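PDB 4NQ3: cyanuric acid amidohydrolase from Azorhizobium caulinodans, which catalyses the hydrolytic opening of the s-triazine ring of cyanuric acid to carboxybiuret, which then decarboxylates to biuret, a step in the breakdown of herbicides such as atrazine. Local coordinates for residues 122-136 with 186-198. Residues are numbered along the deposited sequence; the frame is centred on the assembly and turned at random.
With BR8 (barbituric acid), chain C.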
loop_
_atom_site.group_PDB
_atom_site.type_symbol
_atom_site.label_atom_id
_atom_site.label_comp_id
_atom_site.label_asym_id
_atom_site.label_seq_id
_atom_site.Cartn_x
_atom_site.Cartn_y
_atom_site.Cartn_z
ATOM N N LEU A 122 -8.748 23.543 -14.079
ATOM C CA LEU A 122 -8.708 22.849 -12.791
ATOM C C LEU A 122 -7.611 23.454 -11.930
ATOM O O LEU A 122 -6.514 23.712 -12.406
ATOM C CB LEU A 122 -8.493 21.338 -12.998
ATOM C CG LEU A 122 -8.412 20.434 -11.762
ATOM C CD1 LEU A 122 -9.136 19.102 -11.988
ATOM C CD2 LEU A 122 -6.954 20.190 -11.367
ATOM N N GLY A 123 -7.926 23.737 -10.673
ATOM C CA GLY A 123 -6.956 24.342 -9.764
ATOM C C GLY A 123 -6.680 25.813 -10.071
ATOM O O GLY A 123 -5.766 26.414 -9.514
ATOM N N ARG A 124 -7.494 26.417 -10.932
ATOM C CA ARG A 124 -7.299 27.820 -11.301
ATOM C C ARG A 124 -8.613 28.600 -11.224
ATOM O O ARG A 124 -9.651 28.016 -10.939
ATOM C CB ARG A 124 -6.686 27.897 -12.692
ATOM C CG ARG A 124 -5.311 27.259 -12.761
ATOM C CD ARG A 124 -4.803 27.271 -14.168
ATOM N NE ARG A 124 -3.399 26.886 -14.287
ATOM C CZ ARG A 124 -2.888 26.322 -15.381
ATOM N NH1 ARG A 124 -3.655 26.097 -16.433
ATOM N NH2 ARG A 124 -1.613 25.987 -15.442
HETATM N N MSE A 125 -8.586 29.907 -11.464
HETATM C CA MSE A 125 -9.800 30.719 -11.269
HETATM C C MSE A 125 -10.999 30.250 -12.094
HETATM O O MSE A 125 -12.150 30.425 -11.679
HETATM C CB MSE A 125 -9.525 32.181 -11.586
HETATM C CG MSE A 125 -8.495 32.798 -10.671
HETATM SE SE MSE A 125 -9.115 32.850 -8.855
HETATM C CE MSE A 125 -10.758 33.900 -9.101
ATOM N N GLY A 126 -10.733 29.662 -13.259
ATOM C CA GLY A 126 -11.783 28.993 -14.012
ATOM C C GLY A 126 -12.643 28.090 -13.130
ATOM O O GLY A 126 -13.869 28.216 -13.078
ATOM N N GLN A 127 -12.003 27.169 -12.426
ATOM C CA GLN A 127 -12.745 26.270 -11.555
ATOM C C GLN A 127 -13.449 27.017 -10.439
ATOM O O GLN A 127 -14.612 26.745 -10.136
ATOM C CB GLN A 127 -11.825 25.209 -10.964
ATOM C CG GLN A 127 -12.553 24.229 -10.101
ATOM C CD GLN A 127 -11.736 22.986 -9.875
ATOM O OE1 GLN A 127 -10.497 23.024 -9.982
ATOM N NE2 GLN A 127 -12.414 21.861 -9.588
ATOM N N VAL A 128 -12.738 27.961 -9.829
ATOM C CA VAL A 128 -13.296 28.729 -8.727
ATOM C C VAL A 128 -14.586 29.414 -9.124
ATOM O O VAL A 128 -15.587 29.333 -8.399
ATOM C CB VAL A 128 -12.344 29.806 -8.227
ATOM C CG1 VAL A 128 -13.049 30.607 -7.155
ATOM C CG2 VAL A 128 -11.044 29.191 -7.696
ATOM N N ARG A 129 -14.574 30.077 -10.281
ATOM C CA ARG A 129 -15.750 30.821 -10.713
ATOM C C ARG A 129 -16.869 29.875 -11.077
ATOM O O ARG A 129 -18.039 30.164 -10.826
ATOM C CB ARG A 129 -15.425 31.733 -11.886
ATOM C CG ARG A 129 -14.473 32.878 -11.542
ATOM C CD ARG A 129 -14.320 33.753 -12.760
ATOM N NE ARG A 129 -12.988 34.335 -12.876
ATOM C CZ ARG A 129 -12.517 35.321 -12.114
ATOM N NH1 ARG A 129 -13.273 35.871 -11.158
ATOM N NH2 ARG A 129 -11.278 35.758 -12.315
HETATM N N MSE A 130 -16.508 28.733 -11.653
HETATM C CA MSE A 130 -17.517 27.780 -12.109
HETATM C C MSE A 130 -18.312 27.262 -10.914
HETATM O O MSE A 130 -19.539 27.258 -10.925
HETATM C CB MSE A 130 -16.869 26.621 -12.881
HETATM C CG MSE A 130 -17.880 25.673 -13.454
HETATM SE SE MSE A 130 -17.132 24.308 -14.608
HETATM C CE MSE A 130 -16.276 25.473 -15.902
ATOM N N VAL A 131 -17.598 26.863 -9.871
ATOM C CA VAL A 131 -18.223 26.310 -8.688
ATOM C C VAL A 131 -19.006 27.395 -7.958
ATOM O O VAL A 131 -20.149 27.171 -7.539
ATOM C CB VAL A 131 -17.155 25.686 -7.763
ATOM C CG1 VAL A 131 -17.725 25.354 -6.415
ATOM C CG2 VAL A 131 -16.558 24.437 -8.416
ATOM N N ALA A 132 -18.426 28.592 -7.873
ATOM C CA ALA A 132 -19.088 29.710 -7.209
ATOM C C ALA A 132 -20.462 29.971 -7.801
ATOM O O ALA A 132 -21.439 30.158 -7.066
ATOM C CB ALA A 132 -18.245 30.941 -7.307
ATOM N N GLN A 133 -20.533 29.986 -9.131
ATOM C CA GLN A 133 -21.787 30.200 -9.840
ATOM C C GLN A 133 -22.763 29.086 -9.492
ATOM O O GLN A 133 -23.931 29.355 -9.200
ATOM C CB GLN A 133 -21.563 30.290 -11.355
ATOM C CG GLN A 133 -21.306 31.730 -11.861
ATOM C CD GLN A 133 -20.519 31.800 -13.197
ATOM O OE1 GLN A 133 -20.260 30.778 -13.855
ATOM N NE2 GLN A 133 -20.104 33.017 -13.572
ATOM N N ALA A 134 -22.302 27.836 -9.564
ATOM C CA ALA A 134 -23.151 26.699 -9.217
ATOM C C ALA A 134 -23.674 26.756 -7.773
ATOM O O ALA A 134 -24.861 26.494 -7.513
ATOM C CB ALA A 134 -22.405 25.414 -9.435
ATOM N N VAL A 135 -22.801 27.123 -6.834
ATOM C CA VAL A 135 -23.217 27.199 -5.438
ATOM C C VAL A 135 -24.292 28.256 -5.243
ATOM O O VAL A 135 -25.194 28.076 -4.417
ATOM C CB VAL A 135 -22.063 27.512 -4.505
ATOM C CG1 VAL A 135 -22.577 27.654 -3.103
ATOM C CG2 VAL A 135 -21.048 26.409 -4.572
ATOM N N ARG A 136 -24.216 29.348 -6.005
ATOM C CA ARG A 136 -25.261 30.366 -5.916
ATOM C C ARG A 136 -26.593 29.764 -6.402
ATOM O O ARG A 136 -27.625 29.900 -5.726
ATOM C CB ARG A 136 -24.874 31.621 -6.699
ATOM C CG ARG A 136 -23.843 32.501 -5.985
ATOM C CD ARG A 136 -23.353 33.617 -6.914
ATOM N NE ARG A 136 -22.119 34.281 -6.465
ATOM C CZ ARG A 136 -21.010 34.387 -7.210
ATOM N NH1 ARG A 136 -20.970 33.877 -8.442
ATOM N NH2 ARG A 136 -19.935 35.009 -6.731
ATOM N N LEU A 186 -5.671 20.373 -5.645
ATOM C CA LEU A 186 -5.923 21.634 -6.338
ATOM C C LEU A 186 -7.412 21.736 -6.658
ATOM O O LEU A 186 -8.047 22.786 -6.487
ATOM C CB LEU A 186 -5.082 21.744 -7.627
ATOM C CG LEU A 186 -3.592 21.966 -7.335
ATOM C CD1 LEU A 186 -2.709 21.905 -8.536
ATOM C CD2 LEU A 186 -3.463 23.260 -6.660
ATOM N N SER A 187 -7.977 20.634 -7.133
ATOM C CA SER A 187 -9.374 20.667 -7.504
ATOM C C SER A 187 -10.259 20.893 -6.268
ATOM O O SER A 187 -11.216 21.681 -6.328
ATOM C CB SER A 187 -9.776 19.399 -8.241
ATOM O OG SER A 187 -11.152 19.497 -8.573
ATOM N N ARG A 188 -9.955 20.209 -5.161
ATOM C CA ARG A 188 -10.713 20.431 -3.935
ATOM C C ARG A 188 -10.545 21.883 -3.495
ATOM O O ARG A 188 -11.515 22.547 -3.116
ATOM C CB ARG A 188 -10.265 19.490 -2.800
ATOM C CG ARG A 188 -10.666 18.023 -2.914
ATOM C CD ARG A 188 -10.267 17.230 -1.665
ATOM N NE ARG A 188 -8.823 17.270 -1.490
ATOM C CZ ARG A 188 -8.006 16.249 -1.749
ATOM N NH1 ARG A 188 -8.502 15.092 -2.170
ATOM N NH2 ARG A 188 -6.695 16.374 -1.575
ATOM N N GLY A 189 -9.312 22.374 -3.574
ATOM C CA GLY A 189 -8.979 23.711 -3.126
ATOM C C GLY A 189 -9.684 24.791 -3.918
ATOM O O GLY A 189 -10.264 25.708 -3.326
ATOM N N ALA A 190 -9.617 24.703 -5.247
ATOM C CA ALA A 190 -10.294 25.678 -6.099
ATOM C C ALA A 190 -11.798 25.659 -5.856
ATOM O O ALA A 190 -12.425 26.696 -5.731
ATOM C CB ALA A 190 -9.995 25.432 -7.541
ATOM N N SER A 191 -12.373 24.472 -5.773
ATOM C CA SER A 191 -13.785 24.352 -5.449
ATOM C C SER A 191 -14.122 24.982 -4.103
ATOM O O SER A 191 -15.137 25.657 -3.963
ATOM C CB SER A 191 -14.196 22.885 -5.438
ATOM O OG SER A 191 -14.048 22.349 -6.736
ATOM N N ALA A 192 -13.274 24.766 -3.107
ATOM C CA ALA A 192 -13.524 25.326 -1.791
ATOM C C ALA A 192 -13.527 26.864 -1.847
ATOM O O ALA A 192 -14.390 27.516 -1.261
ATOM C CB ALA A 192 -12.487 24.819 -0.806
ATOM N N LEU A 193 -12.587 27.449 -2.583
ATOM C CA LEU A 193 -12.545 28.905 -2.681
ATOM C C LEU A 193 -13.781 29.401 -3.405
ATOM O O LEU A 193 -14.313 30.466 -3.099
ATOM C CB LEU A 193 -11.283 29.360 -3.398
ATOM C CG LEU A 193 -10.117 29.174 -2.441
ATOM C CD1 LEU A 193 -8.778 29.406 -3.122
ATOM C CD2 LEU A 193 -10.328 30.061 -1.232
ATOM N N GLY A 194 -14.243 28.613 -4.372
ATOM C CA GLY A 194 -15.471 28.916 -5.087
ATOM C C GLY A 194 -16.646 28.962 -4.126
ATOM O O GLY A 194 -17.452 29.899 -4.182
ATOM N N ILE A 195 -16.741 27.972 -3.235
ATOM C CA ILE A 195 -17.761 27.999 -2.201
ATOM C C ILE A 195 -17.584 29.234 -1.317
ATOM O O ILE A 195 -18.555 29.936 -0.986
ATOM C CB ILE A 195 -17.716 26.730 -1.328
ATOM C CG1 ILE A 195 -18.163 25.522 -2.145
ATOM C CG2 ILE A 195 -18.623 26.864 -0.115
ATOM C CD1 ILE A 195 -17.837 24.214 -1.497
ATOM N N ALA A 196 -16.336 29.511 -0.954
ATOM C CA ALA A 196 -16.061 30.643 -0.087
ATOM C C ALA A 196 -16.522 31.916 -0.796
ATOM O O ALA A 196 -17.241 32.748 -0.229
ATOM C CB ALA A 196 -14.565 30.709 0.271
ATOM N N LEU A 197 -16.142 32.027 -2.062
ATOM C CA LEU A 197 -16.473 33.193 -2.847
ATOM C C LEU A 197 -17.982 33.366 -2.901
ATOM O O LEU A 197 -18.489 34.473 -2.850
ATOM C CB LEU A 197 -15.890 33.075 -4.250
ATOM C CG LEU A 197 -16.288 34.224 -5.169
ATOM C CD1 LEU A 197 -15.919 35.519 -4.516
ATOM C CD2 LEU A 197 -15.597 34.072 -6.505
ATOM N N ALA A 198 -18.700 32.261 -3.027
ATOM C CA ALA A 198 -20.142 32.323 -3.184
ATOM C C ALA A 198 -20.851 32.674 -1.876
ATOM O O ALA A 198 -21.960 33.221 -1.894
ATOM C CB ALA A 198 -20.664 30.994 -3.731
HETATM N N1 BR8 C . -12.041 11.830 -2.943
HETATM C C2 BR8 C . -12.512 10.696 -2.377
HETATM O O2 BR8 C . -12.875 9.797 -3.112
HETATM N N3 BR8 C . -12.565 10.568 -1.018
HETATM C C4 BR8 C . -12.129 11.604 -0.153
HETATM O O4 BR8 C . -12.185 11.449 1.063
HETATM C C5 BR8 C . -11.615 12.951 -0.664
HETATM C C6 BR8 C . -11.613 12.917 -2.186
HETATM O O8 BR8 C . -11.211 13.883 -2.795
#
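Gln-127 reaches from its own helix to the neighbouring one and uses both ends of its amide: NE2 donates to Ser-187 OG at 2.9 Å, nearly in the amide plane, while OE1 takes the backbone N-H of Gly-123 in its own segment at 2.8 Å, a nearly straight bond. The side chain gets there extended, CG anti to the backbone N (chi1 -178°), lying along the methyl of Ala-190. His-234 also bonds NE2, so partners at both ends set which way round the amide lies, while Pro-158 O gives the Ser-187 hydroxyl a second partner. One turn on, Ser-191 OG folds back to donate to Ser-187 O, from the opposite face of that carbonyl to Ser-191 N.

Beyond this polar end the axes of the 125-136 and 186-198 segments come within 7.3 Å, crossing at -46°. Gly-194 has no side chain to hold the helices apart; its CA lies 3.3 Å from Val-128 O. Val-128 is a knob among Ala-190, Leu-193, Gly-194 and Leu-197, its CG1 over the Gly-194 backbone and its CG2 against Ala-190 O. Farther along, Val-135 CG2 meets Ile-195 CG1 at 3.9 Å, the side chains crossing at about a right angle, and Val-135 CB abuts the Ala-198 methyl.

Both helices fall within the range assigned to repeating unit B and pack on a face of its four-stranded sheet: Ser-187, Ser-191 and Ile-195 touch strand 150-157, Val-135 strand 235-242. On a different side of helix 180-199, Arg-188 NH1 donates to barbituric acid O8 at 3.0 Å, and its NE pairs with Glu-337. Because Ser-187 immediately precedes this substrate-binding arginine, the bonds on its hydroxyl are consistent with holding that turn in place.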